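Local coordinates for protein putative O-GlcNAcase nagJ (Clostridium perfringens, PDB 6PV5) that probably cleaves N-acetylhexosamine glycosides as a family 84 glycoside hydrolase, whose catalytic barrel and flanking domains make up this piece of a longer protein, at residues E193-G197 with T198-Q202; S509-E512 with K513-A516. All blocks are in the same frame, centred on the assembly; numbering follows the deposited sequence.

Interaction 1: residues E193-G197 with T198-Q202; sequences EGFYG and TPWSQ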
ATOM      1  N   GLU A 193       2.574 -10.078  -1.921  1.00 31.16           N
ATOM      2  CA  GLU A 193       2.328 -10.532  -3.280  1.00 31.50           C
ATOM      3  C   GLU A 193       1.279 -11.642  -3.266  1.00 30.77           C
ATOM      4  O   GLU A 193       1.598 -12.816  -3.417  1.00 35.33           O
ATOM      5  CB  GLU A 193       3.639 -10.942  -3.959  1.00 32.80           C
ATOM      6  CG  GLU A 193       3.496 -11.082  -5.470  1.00 33.12           C
ATOM      7  CD  GLU A 193       4.758 -11.219  -6.319  1.00 31.42           C
ATOM      8  OE1 GLU A 193       4.672 -11.870  -7.362  1.00 31.13           O
ATOM      9  OE2 GLU A 193       5.804 -10.648  -5.953  1.00 33.64           O
ATOM     10  N   GLY A 194       0.006 -11.266  -3.127  1.00 29.71           N
ATOM     11  CA  GLY A 194      -1.021 -12.275  -2.948  1.00 27.85           C
ATOM     12  C   GLY A 194      -2.090 -12.293  -4.042  1.00 29.76           C
ATOM     13  O   GLY A 194      -3.141 -12.877  -3.835  1.00 28.66           O
ATOM     14  N   PHE A 195      -1.827 -11.706  -5.218  1.00 30.80           N
ATOM     15  CA  PHE A 195      -2.791 -11.778  -6.314  1.00 29.95           C
ATOM     16  C   PHE A 195      -2.588 -13.066  -7.111  1.00 35.60           C
ATOM     17  O   PHE A 195      -1.465 -13.582  -7.168  1.00 33.30           O
ATOM     18  CB  PHE A 195      -2.589 -10.608  -7.286  1.00 29.66           C
ATOM     19  CG  PHE A 195      -1.142 -10.317  -7.568  1.00 28.04           C
ATOM     20  CD1 PHE A 195      -0.445 -11.059  -8.513  1.00 26.76           C
ATOM     21  CD2 PHE A 195      -0.465  -9.354  -6.841  1.00 27.02           C
ATOM     22  CE1 PHE A 195       0.893 -10.814  -8.757  1.00 25.67           C
ATOM     23  CE2 PHE A 195       0.880  -9.124  -7.074  1.00 28.52           C
ATOM     24  CZ  PHE A 195       1.556  -9.869  -8.018  1.00 27.39           C
ATOM     25  N   TYR A 196      -3.674 -13.570  -7.723  1.00 34.31           N
ATOM     26  CA  TYR A 196      -3.565 -14.502  -8.839  1.00 37.53           C
ATOM     27  C   TYR A 196      -3.237 -13.748 -10.133  1.00 38.38           C
ATOM     28  O   TYR A 196      -3.434 -12.531 -10.240  1.00 34.67           O
ATOM     29  CB  TYR A 196      -4.682 -15.562  -8.894  1.00 45.37           C
ATOM     30  CG  TYR A 196      -6.137 -15.151  -8.838  1.00 55.51           C
ATOM     31  CD1 TYR A 196      -6.815 -14.729  -9.979  1.00 65.49           C
ATOM     32  CD2 TYR A 196      -6.892 -15.302  -7.677  1.00 60.30           C
ATOM     33  CE1 TYR A 196      -8.168 -14.395  -9.950  1.00 59.44           C
ATOM     34  CE2 TYR A 196      -8.243 -14.965  -7.631  1.00 61.34           C
ATOM     35  CZ  TYR A 196      -8.892 -14.503  -8.770  1.00 60.41           C
ATOM     36  OH  TYR A 196     -10.222 -14.149  -8.739  1.00 47.70           O
ATOM     37  N   GLY A 197      -2.669 -14.492 -11.089  1.00 37.38           N
ATOM     38  CA  GLY A 197      -2.174 -13.952 -12.343  1.00 38.32           C
ATOM     39  C   GLY A 197      -0.648 -13.923 -12.370  1.00 38.86           C
ATOM     40  O   GLY A 197      -0.004 -14.319 -11.406  1.00 36.29           O
ATOM     41  N   THR A 198      -0.091 -13.406 -13.473  1.00 36.84           N
ATOM     42  CA  THR A 198       1.340 -13.329 -13.702  1.00 35.93           C
ATOM     43  C   THR A 198       2.040 -12.648 -12.528  1.00 39.25           C
ATOM     44  O   THR A 198       1.671 -11.536 -12.132  1.00 40.31           O
ATOM     45  CB  THR A 198       1.639 -12.575 -15.004  1.00 38.56           C
ATOM     46  OG1 THR A 198       1.007 -13.306 -16.054  1.00 44.35           O
ATOM     47  CG2 THR A 198       3.121 -12.420 -15.268  1.00 34.10           C
ATOM     48  N   PRO A 199       3.104 -13.275 -11.972  1.00 40.86           N
ATOM     49  CA  PRO A 199       3.834 -12.701 -10.843  1.00 39.41           C
ATOM     50  C   PRO A 199       4.630 -11.463 -11.226  1.00 36.76           C
ATOM     51  O   PRO A 199       4.908 -11.223 -12.393  1.00 39.55           O
ATOM     52  CB  PRO A 199       4.833 -13.811 -10.475  1.00 41.47           C
ATOM     53  CG  PRO A 199       5.024 -14.571 -11.771  1.00 40.99           C
ATOM     54  CD  PRO A 199       3.641 -14.590 -12.382  1.00 41.54           C
ATOM     55  N   TRP A 200       5.007 -10.689 -10.213  1.00 35.10           N
ATOM     56  CA  TRP A 200       5.990  -9.651 -10.423  1.00 36.38           C
ATOM     57  C   TRP A 200       7.305 -10.310 -10.821  1.00 37.61           C
ATOM     58  O   TRP A 200       7.614 -11.415 -10.369  1.00 35.78           O
ATOM     59  CB  TRP A 200       6.160  -8.805  -9.162  1.00 34.27           C
ATOM     60  CG  TRP A 200       4.990  -7.924  -8.852  1.00 34.22           C
ATOM     61  CD1 TRP A 200       3.934  -7.611  -9.661  1.00 33.40           C
ATOM     62  CD2 TRP A 200       4.783  -7.208  -7.625  1.00 33.69           C
ATOM     63  NE1 TRP A 200       3.084  -6.743  -9.026  1.00 30.20           N
ATOM     64  CE2 TRP A 200       3.586  -6.469  -7.776  1.00 33.73           C
ATOM     65  CE3 TRP A 200       5.483  -7.129  -6.416  1.00 33.01           C
ATOM     66  CZ2 TRP A 200       3.084  -5.669  -6.750  1.00 30.59           C
ATOM     67  CZ3 TRP A 200       4.987  -6.328  -5.409  1.00 34.65           C
ATOM     68  CH2 TRP A 200       3.802  -5.604  -5.579  1.00 33.30           C
ATOM     69  N   SER A 201       8.021  -9.627 -11.713  1.00 33.32           N
ATOM     70  CA  SER A 201       9.355 -10.005 -12.121  1.00 37.57           C
ATOM     71  C   SER A 201      10.318  -9.564 -11.028  1.00 40.22           C
ATOM     72  O   SER A 201       9.946  -8.789 -10.137  1.00 43.88           O
ATOM     73  CB  SER A 201       9.708  -9.337 -13.432  1.00 32.47           C
ATOM     74  OG  SER A 201       9.765  -7.932 -13.242  1.00 36.85           O
ATOM     75  N   GLN A 202      11.570 -10.021 -11.166  1.00 39.04           N
ATOM     76  CA  GLN A 202      12.655  -9.697 -10.261  1.00 38.76           C
ATOM     77  C   GLN A 202      12.843  -8.186 -10.202  1.00 39.21           C
ATOM     78  O   GLN A 202      12.992  -7.630  -9.115  1.00 41.82           O
ATOM     79  CB  GLN A 202      13.935 -10.419 -10.711  1.00 39.96           C
ATOM     80  CG  GLN A 202      15.103 -10.266  -9.742  1.00 40.57           C
ATOM     81  CD  GLN A 202      14.958 -11.024  -8.436  1.00 47.18           C
ATOM     82  OE1 GLN A 202      14.005 -11.783  -8.219  1.00 44.55           O
ATOM     83  NE2 GLN A 202      15.909 -10.802  -7.536  1.00 42.30           N
TER
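From E193 to W200 the backbone swings round an irregular loop that folds back on itself, with a positive phi at G197, and the amide of W200 returns to the side chain of E193. The W200 N-H donates to E193 OE1 at 3.1 Å, with an N-H...O angle of 148°, reaching the oxygen from above the carboxylate plane. The E193 side chain gets there by stretching out, CG anti to the backbone N (chi1 -165°) and the rest of the chain extended. P199 CB lies 3.7 Å from the same OE1, while OE2 comes within 3.6 Å of W200 CE3. That second oxygen is gripped by a salt bridge to R205 and a hydrogen bond with the Y220 hydroxyl, which would favour a negative charge on this buried carboxylate and fix its rotation. F195 fills the inside of the loop. Its CZ and CE2 lie over one face of the indole, offset toward the rim, with CZ 3.6 Å from W200 NE1; the two ring planes are inclined at 48°. The neighbouring CE1 approaches T198 O at 3.5 Å, and P199 CA lies at the edge of the phenyl ring. Helix 202-214 packs on W200 through R205, Q208 and Y212, and S201 N-caps that helix. This is a beta-alpha loop of a TIM barrel, leading from the first strand, 188-192, to helix 202-214 at the C-terminal, active-site end of the barrel; F195 is about 11 Å, side chain to side chain, from D305, the predicted proton donor.

Interaction 2: residues S509-E512 with K513-A516; sequences SLWE and KWEA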
ATOM      1  N   SER A 509     -28.744  14.541 -10.180  1.00 32.33           N
ATOM      2  CA  SER A 509     -29.463  15.799 -10.046  1.00 38.25           C
ATOM      3  C   SER A 509     -30.026  16.225 -11.406  1.00 36.44           C
ATOM      4  O   SER A 509     -31.153  16.709 -11.494  1.00 37.43           O
ATOM      5  CB  SER A 509     -28.555  16.854  -9.404  1.00 38.40           C
ATOM      6  OG  SER A 509     -28.868  18.171  -9.825  1.00 45.00           O
ATOM      7  N   LEU A 510     -29.235  16.016 -12.465  1.00 34.65           N
ATOM      8  CA  LEU A 510     -29.650  16.350 -13.814  1.00 35.21           C
ATOM      9  C   LEU A 510     -30.924  15.578 -14.158  1.00 38.48           C
ATOM     10  O   LEU A 510     -31.878  16.172 -14.668  1.00 37.28           O
ATOM     11  CB  LEU A 510     -28.512  16.037 -14.786  1.00 38.19           C
ATOM     12  CG  LEU A 510     -28.780  16.276 -16.272  1.00 39.75           C
ATOM     13  CD1 LEU A 510     -27.491  16.663 -16.965  1.00 42.10           C
ATOM     14  CD2 LEU A 510     -29.370  15.048 -16.946  1.00 40.07           C
ATOM     15  N   TRP A 511     -30.945  14.272 -13.859  1.00 34.76           N
ATOM     16  CA  TRP A 511     -32.052  13.441 -14.308  1.00 36.37           C
ATOM     17  C   TRP A 511     -33.365  13.837 -13.645  1.00 40.01           C
ATOM     18  O   TRP A 511     -34.417  13.687 -14.262  1.00 36.32           O
ATOM     19  CB  TRP A 511     -31.782  11.940 -14.171  1.00 33.51           C
ATOM     20  CG  TRP A 511     -30.827  11.410 -15.198  1.00 34.96           C
ATOM     21  CD1 TRP A 511     -29.694  10.678 -14.966  1.00 32.15           C
ATOM     22  CD2 TRP A 511     -30.918  11.570 -16.627  1.00 36.21           C
ATOM     23  NE1 TRP A 511     -29.081  10.363 -16.150  1.00 34.15           N
ATOM     24  CE2 TRP A 511     -29.801  10.904 -17.185  1.00 37.17           C
ATOM     25  CE3 TRP A 511     -31.827  12.206 -17.491  1.00 38.70           C
ATOM     26  CZ2 TRP A 511     -29.577  10.863 -18.565  1.00 39.31           C
ATOM     27  CZ3 TRP A 511     -31.596  12.180 -18.852  1.00 39.22           C
ATOM     28  CH2 TRP A 511     -30.484  11.510 -19.380  1.00 40.11           C
ATOM     29  N   GLU A 512     -33.296  14.308 -12.394  1.00 41.27           N
ATOM     30  CA  GLU A 512     -34.479  14.740 -11.668  1.00 47.65           C
ATOM     31  C   GLU A 512     -35.046  15.996 -12.330  1.00 44.36           C
ATOM     32  O   GLU A 512     -36.247  16.093 -12.548  1.00 43.03           O
ATOM     33  CB  GLU A 512     -34.133  15.042 -10.204  1.00 57.26           C
ATOM     34  CG  GLU A 512     -33.910  13.805  -9.354  1.00 63.29           C
ATOM     35  CD  GLU A 512     -35.158  13.222  -8.720  1.00 72.20           C
ATOM     36  OE1 GLU A 512     -35.884  13.981  -8.035  1.00 73.84           O
ATOM     37  OE2 GLU A 512     -35.397  12.003  -8.899  1.00 78.42           O
ATOM     38  N   LYS A 513     -34.169  16.950 -12.662  1.00 45.29           N
ATOM     39  CA  LYS A 513     -34.560  18.187 -13.325  1.00 45.80           C
ATOM     40  C   LYS A 513     -35.099  17.912 -14.728  1.00 46.60           C
ATOM     41  O   LYS A 513     -36.036  18.565 -15.182  1.00 46.98           O
ATOM     42  CB  LYS A 513     -33.376  19.151 -13.382  1.00 44.59           C
ATOM     43  CG  LYS A 513     -32.989  19.716 -12.025  1.00 44.53           C
ATOM     44  CD  LYS A 513     -31.771  20.611 -12.045  1.00 52.30           C
ATOM     45  CE  LYS A 513     -31.313  20.935 -10.635  1.00 53.48           C
ATOM     46  NZ  LYS A 513     -30.226  21.940 -10.634  1.00 62.09           N
ATOM     47  N   TRP A 514     -34.481  16.948 -15.410  1.00 46.64           N
ATOM     48  CA  TRP A 514     -34.850  16.606 -16.768  1.00 44.55           C
ATOM     49  C   TRP A 514     -36.276  16.080 -16.761  1.00 46.13           C
ATOM     50  O   TRP A 514     -37.084  16.538 -17.548  1.00 48.51           O
ATOM     51  CB  TRP A 514     -33.871  15.582 -17.342  1.00 40.52           C
ATOM     52  CG  TRP A 514     -34.217  15.079 -18.708  1.00 39.41           C
ATOM     53  CD1 TRP A 514     -34.882  13.929 -19.029  1.00 38.50           C
ATOM     54  CD2 TRP A 514     -33.876  15.710 -19.952  1.00 35.24           C
ATOM     55  NE1 TRP A 514     -34.962  13.797 -20.388  1.00 39.52           N
ATOM     56  CE2 TRP A 514     -34.374  14.883 -20.981  1.00 37.22           C
ATOM     57  CE3 TRP A 514     -33.196  16.886 -20.289  1.00 34.75           C
ATOM     58  CZ2 TRP A 514     -34.218  15.202 -22.332  1.00 38.20           C
ATOM     59  CZ3 TRP A 514     -33.023  17.191 -21.621  1.00 37.41           C
ATOM     60  CH2 TRP A 514     -33.535  16.362 -22.629  1.00 37.02           C
ATOM     61  N   GLU A 515     -36.585  15.158 -15.841  1.00 45.94           N
ATOM     62  CA  GLU A 515     -37.914  14.565 -15.780  1.00 53.32           C
ATOM     63  C   GLU A 515     -38.980  15.619 -15.463  1.00 55.47           C
ATOM     64  O   GLU A 515     -40.148  15.411 -15.774  1.00 60.54           O
ATOM     65  CB  GLU A 515     -37.975  13.388 -14.801  1.00 59.01           C
ATOM     66  CG  GLU A 515     -37.078  12.219 -15.181  1.00 59.14           C
ATOM     67  CD  GLU A 515     -37.448  11.443 -16.435  1.00 67.33           C
ATOM     68  OE1 GLU A 515     -38.593  11.581 -16.908  1.00 71.67           O
ATOM     69  OE2 GLU A 515     -36.586  10.687 -16.933  1.00 73.14           O
ATOM     70  N   ALA A 516     -38.564  16.754 -14.881  1.00 56.19           N
ATOM     71  CA  ALA A 516     -39.458  17.823 -14.464  1.00 52.43           C
ATOM     72  C   ALA A 516     -39.469  18.980 -15.473  1.00 56.98           C
ATOM     73  O   ALA A 516     -40.158  19.979 -15.264  1.00 52.50           O
ATOM     74  CB  ALA A 516     -39.066  18.290 -13.081  1.00 48.15           C
TER
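W511 and W514 meet three residues apart on the last turns of alpha-helix 501-515, in the helical region after the catalytic barrel, and form a T-shaped (edge-to-face) pair. The six-membered ring of W511 turns its edge toward the five-membered ring of W514, with the planes at 87° and the centroids 5.2 Å apart. Different first torsions let the rings converge: W514 CG is anti to its N (chi1 176°), whereas W511 CG stands beside its N (chi1 -74°). L510 CD2 lies over one face of W511. This is the packed side: W514 presses on L575, I578 and V579 of helix 548-579, L510 on helix 521-544, and K618 makes a cation-pi contact with W511. On the solvent side, the exposed E512 and E515 are both bent at chi2. K513 runs extended past S509, its CE 3.8 Å from S509 OG, and carries NZ to a salt bridge with E523. Over the last three i to i+4 hydrogen bonds the length grows, starting with W514 N 2.8 Å from L510 O. In the final, weak one A516 N is 3.4 Å from E512 O. At the closest approach of the indoles, W511 CZ3 lies 3.7 Å from W514 CD1.

Both contacts are local, within one run of chain, yet they belong to different parts of the molecule: centres 46 Å apart, nearest atoms about 32 Å, and no element shared. Interaction 1 is partly buried and joins the first barrel strand to its following helix; a carboxylate, probably charged, is enclosed among aromatic rings and polar partners, and side chain to backbone bonding shapes an irregular loop. Interaction 2 is a surface contact about 40 Å from the centre of the chain, where regular helical bonding sets the spacing and two indoles contact neighbouring helices. Aromatic pairing serves both, oblique in 193-202 and perpendicular in 509-516, but the loop alone lies near the predicted active site.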